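Guanylate kinase (Coxiella burnetii, PDB 3TR0) catalyses the ATP-dependent phosphorylation of GMP to GDP and probably serves in recycling GMP. Local coordinates at residues A[133-136]-A[137-141]. Numbering follows the deposited sequence.
Sequences RERL and IKRRQ. With SO4 (sulfate ion), chain B.
Two torsion choices bring Arg135 and Arg139 alongside each other at the end of the helix. Arg135 has CG anti to its own backbone nitrogen (chi1 -172°), whereas Arg139 has CG anti to the carbonyl carbon and then runs straight from CG to NE, chi2 and chi3 both near 180°. The two side chains therefore point the same way, and CD of Arg135 comes within 3.6 Å of NH2 of Arg139. Their guanidinium planes are turned 53° apart, so the groups do not stack. The Arg139 group presents an edge to the sulfate, whose sulfur lies in its plane: NH2 donates to O4 at 2.6 Å and NH1 to O2 at 3.1 Å, a two-pronged grip that fixes the rotation of the guanidinium. A bend at chi3 carries the Arg135 guanidinium to the carbonyl oxygen of Gly17, which accepts a hydrogen bond from NH1. The backbone bonds change pattern over the same residues. Ile137 N bonds to Arg133 O at 2.8 Å and Lys138 N to Glu134 O at 3.2 Å, both i to i+4, but Arg139 N reaches back three residues to Leu136 O, meeting it from above the carbonyl plane; Arg139 centres an inverse gamma turn, closed by a weak bond from Arg140 N to Lys138 O. Glu134 and Lys138 leave their charged ends 4.7 Å apart, OE2 to NZ, too far for contact. The sulfate also accepts bonds from the backbone amides of Gly17, Gly19, Lys20 and Thr21, consistent with a phosphate mimic in the P-loop. The end of helix 129-137, which follows strand 120-125 of the parallel sheet, thus contacts helix 147-158 through Arg133, Leu136 and Ile137, and the P-loop after strand 9-13 through Arg135.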
ATOM      1  N   ARG A 133      -1.797  -0.117 -29.855  1.00 33.26           N
ATOM      2  CA  ARG A 133      -1.994  -0.510 -31.245  1.00 31.52           C
ATOM      3  C   ARG A 133      -0.993  -1.590 -31.642  1.00 30.39           C
ATOM      4  O   ARG A 133      -1.352  -2.581 -32.275  1.00 31.94           O
ATOM      5  CB  ARG A 133      -1.871   0.699 -32.174  1.00 35.56           C
ATOM      6  CG  ARG A 133      -2.192   0.393 -33.628  1.00 46.06           C
ATOM      7  CD  ARG A 133      -1.987   1.610 -34.518  1.00 57.09           C
ATOM      8  NE  ARG A 133      -2.907   2.701 -34.203  1.00 57.57           N
ATOM      9  CZ  ARG A 133      -4.128   2.821 -34.715  1.00 53.84           C
ATOM     10  NH1 ARG A 133      -4.586   1.910 -35.564  1.00 57.94           N
ATOM     11  NH2 ARG A 133      -4.894   3.848 -34.375  1.00 51.22           N
ATOM     12  N   GLU A 134       0.263  -1.391 -31.257  1.00 28.03           N
ATOM     13  CA  GLU A 134       1.313  -2.370 -31.508  1.00 29.33           C
ATOM     14  C   GLU A 134       0.964  -3.740 -30.939  1.00 24.74           C
ATOM     15  O   GLU A 134       0.974  -4.737 -31.662  1.00 34.35           O
ATOM     16  CB  GLU A 134       2.649  -1.893 -30.930  1.00 29.87           C
ATOM     17  CG  GLU A 134       3.806  -2.843 -31.207  1.00 32.05           C
ATOM     18  CD  GLU A 134       5.132  -2.317 -30.691  1.00 34.58           C
ATOM     19  OE1 GLU A 134       5.123  -1.303 -29.962  1.00 38.11           O
ATOM     20  OE2 GLU A 134       6.175  -2.922 -31.011  1.00 30.26           O
ATOM     21  N   ARG A 135       0.648  -3.790 -29.646  1.00 25.23           N
ATOM     22  CA  ARG A 135       0.332  -5.061 -28.997  1.00 24.38           C
ATOM     23  C   ARG A 135      -0.905  -5.717 -29.607  1.00 27.26           C
ATOM     24  O   ARG A 135      -0.943  -6.936 -29.791  1.00 29.15           O
ATOM     25  CB  ARG A 135       0.165  -4.882 -27.482  1.00 26.73           C
ATOM     26  CG  ARG A 135       0.016  -6.196 -26.723  1.00 36.70           C
ATOM     27  CD  ARG A 135       0.098  -6.011 -25.206  1.00 35.31           C
ATOM     28  NE  ARG A 135       1.473  -5.883 -24.720  1.00 36.94           N
ATOM     29  CZ  ARG A 135       1.997  -4.768 -24.215  1.00 39.27           C
ATOM     30  NH1 ARG A 135       1.266  -3.664 -24.119  1.00 26.62           N
ATOM     31  NH2 ARG A 135       3.257  -4.758 -23.799  1.00 45.36           N
ATOM     32  N   LEU A 136      -1.916  -4.912 -29.920  1.00 24.56           N
ATOM     33  CA  LEU A 136      -3.157  -5.447 -30.479  1.00 26.01           C
ATOM     34  C   LEU A 136      -2.966  -5.981 -31.897  1.00 34.88           C
ATOM     35  O   LEU A 136      -3.447  -7.064 -32.224  1.00 42.53           O
ATOM     36  CB  LEU A 136      -4.266  -4.392 -30.459  1.00 30.20           C
ATOM     37  CG  LEU A 136      -4.903  -4.085 -29.102  1.00 31.65           C
ATOM     38  CD1 LEU A 136      -5.929  -2.969 -29.236  1.00 31.73           C
ATOM     39  CD2 LEU A 136      -5.540  -5.340 -28.514  1.00 34.80           C
ATOM     40  N   ILE A 137      -2.270  -5.220 -32.736  1.00 32.98           N
ATOM     41  CA  ILE A 137      -2.022  -5.642 -34.112  1.00 34.01           C
ATOM     42  C   ILE A 137      -1.276  -6.972 -34.140  1.00 40.36           C
ATOM     43  O   ILE A 137      -1.546  -7.825 -34.983  1.00 46.97           O
ATOM     44  CB  ILE A 137      -1.210  -4.596 -34.902  1.00 40.55           C
ATOM     45  CG1 ILE A 137      -2.005  -3.297 -35.053  1.00 43.24           C
ATOM     46  CG2 ILE A 137      -0.833  -5.137 -36.274  1.00 49.28           C
ATOM     47  CD1 ILE A 137      -3.218  -3.419 -35.952  1.00 48.54           C
ATOM     48  N   LYS A 138      -0.342  -7.149 -33.210  1.00 32.27           N
ATOM     49  CA  LYS A 138       0.478  -8.358 -33.182  1.00 37.54           C
ATOM     50  C   LYS A 138      -0.290  -9.602 -32.751  1.00 39.23           C
ATOM     51  O   LYS A 138       0.219 -10.716 -32.852  1.00 40.47           O
ATOM     52  CB  LYS A 138       1.718  -8.166 -32.306  1.00 40.38           C
ATOM     53  CG  LYS A 138       2.772  -7.273 -32.934  1.00 43.51           C
ATOM     54  CD  LYS A 138       4.155  -7.543 -32.359  1.00 45.58           C
ATOM     55  CE  LYS A 138       4.227  -7.215 -30.881  1.00 52.01           C
ATOM     56  NZ  LYS A 138       5.568  -7.533 -30.316  1.00 55.13           N
ATOM     57  N   ARG A 139      -1.511  -9.411 -32.264  1.00 38.96           N
ATOM     58  CA  ARG A 139      -2.371 -10.536 -31.929  1.00 35.51           C
ATOM     59  C   ARG A 139      -3.109 -10.975 -33.182  1.00 36.48           C
ATOM     60  O   ARG A 139      -4.208 -10.502 -33.472  1.00 41.61           O
ATOM     61  CB  ARG A 139      -3.343 -10.164 -30.810  1.00 37.28           C
ATOM     62  CG  ARG A 139      -2.629  -9.846 -29.510  1.00 35.41           C
ATOM     63  CD  ARG A 139      -3.566  -9.466 -28.377  1.00 49.45           C
ATOM     64  NE  ARG A 139      -2.795  -9.208 -27.165  1.00 45.27           N
ATOM     65  CZ  ARG A 139      -3.291  -8.715 -26.034  1.00 40.60           C
ATOM     66  NH1 ARG A 139      -4.579  -8.409 -25.937  1.00 30.58           N
ATOM     67  NH2 ARG A 139      -2.489  -8.524 -24.999  1.00 40.10           N
ATOM     68  N   ARG A 140      -2.485 -11.875 -33.932  1.00 39.99           N
ATOM     69  CA  ARG A 140      -3.042 -12.331 -35.200  1.00 40.87           C
ATOM     70  C   ARG A 140      -4.407 -12.986 -35.019  1.00 44.38           C
ATOM     71  O   ARG A 140      -5.152 -13.164 -35.983  1.00 41.22           O
ATOM     72  CB  ARG A 140      -2.064 -13.272 -35.910  1.00 41.40           C
ATOM     73  CG  ARG A 140      -1.167 -14.070 -34.976  1.00 39.63           C
ATOM     74  CD  ARG A 140      -0.049 -14.756 -35.746  1.00 38.45           C
ATOM     75  NE  ARG A 140      -0.556 -15.657 -36.779  1.00 39.38           N
ATOM     76  CZ  ARG A 140      -0.721 -16.966 -36.614  1.00 41.49           C
ATOM     77  NH1 ARG A 140      -0.420 -17.534 -35.453  1.00 40.23           N
ATOM     78  NH2 ARG A 140      -1.190 -17.707 -37.609  1.00 39.46           N
ATOM     79  N   GLN A 141      -4.734 -13.329 -33.777  1.00 48.32           N
ATOM     80  CA  GLN A 141      -6.022 -13.935 -33.455  1.00 62.15           C
ATOM     81  C   GLN A 141      -7.158 -12.920 -33.582  1.00 56.54           C
ATOM     82  O   GLN A 141      -8.321 -13.293 -33.739  1.00 55.78           O
ATOM     83  CB  GLN A 141      -5.995 -14.499 -32.035  1.00 72.77           C
ATOM     84  CG  GLN A 141      -6.083 -13.434 -30.953  1.00 81.73           C
ATOM     85  CD  GLN A 141      -5.140 -13.691 -29.795  1.00 90.57           C
ATOM     86  OE1 GLN A 141      -4.091 -14.316 -29.960  1.00 96.00           O
ATOM     87  NE2 GLN A 141      -5.508 -13.208 -28.613  1.00 88.97           N
TER
HETATM   88  S   SO4 B 203      -4.342  -6.906 -22.369  0.97 28.14           S
HETATM   89  O1  SO4 B 203      -4.526  -8.115 -21.574  0.97 23.94           O
HETATM   90  O2  SO4 B 203      -5.362  -6.838 -23.406  0.97 28.33           O
HETATM   91  O3  SO4 B 203      -4.451  -5.720 -21.512  0.97 27.69           O
HETATM   92  O4  SO4 B 203      -3.034  -6.941 -23.013  0.97 34.14           O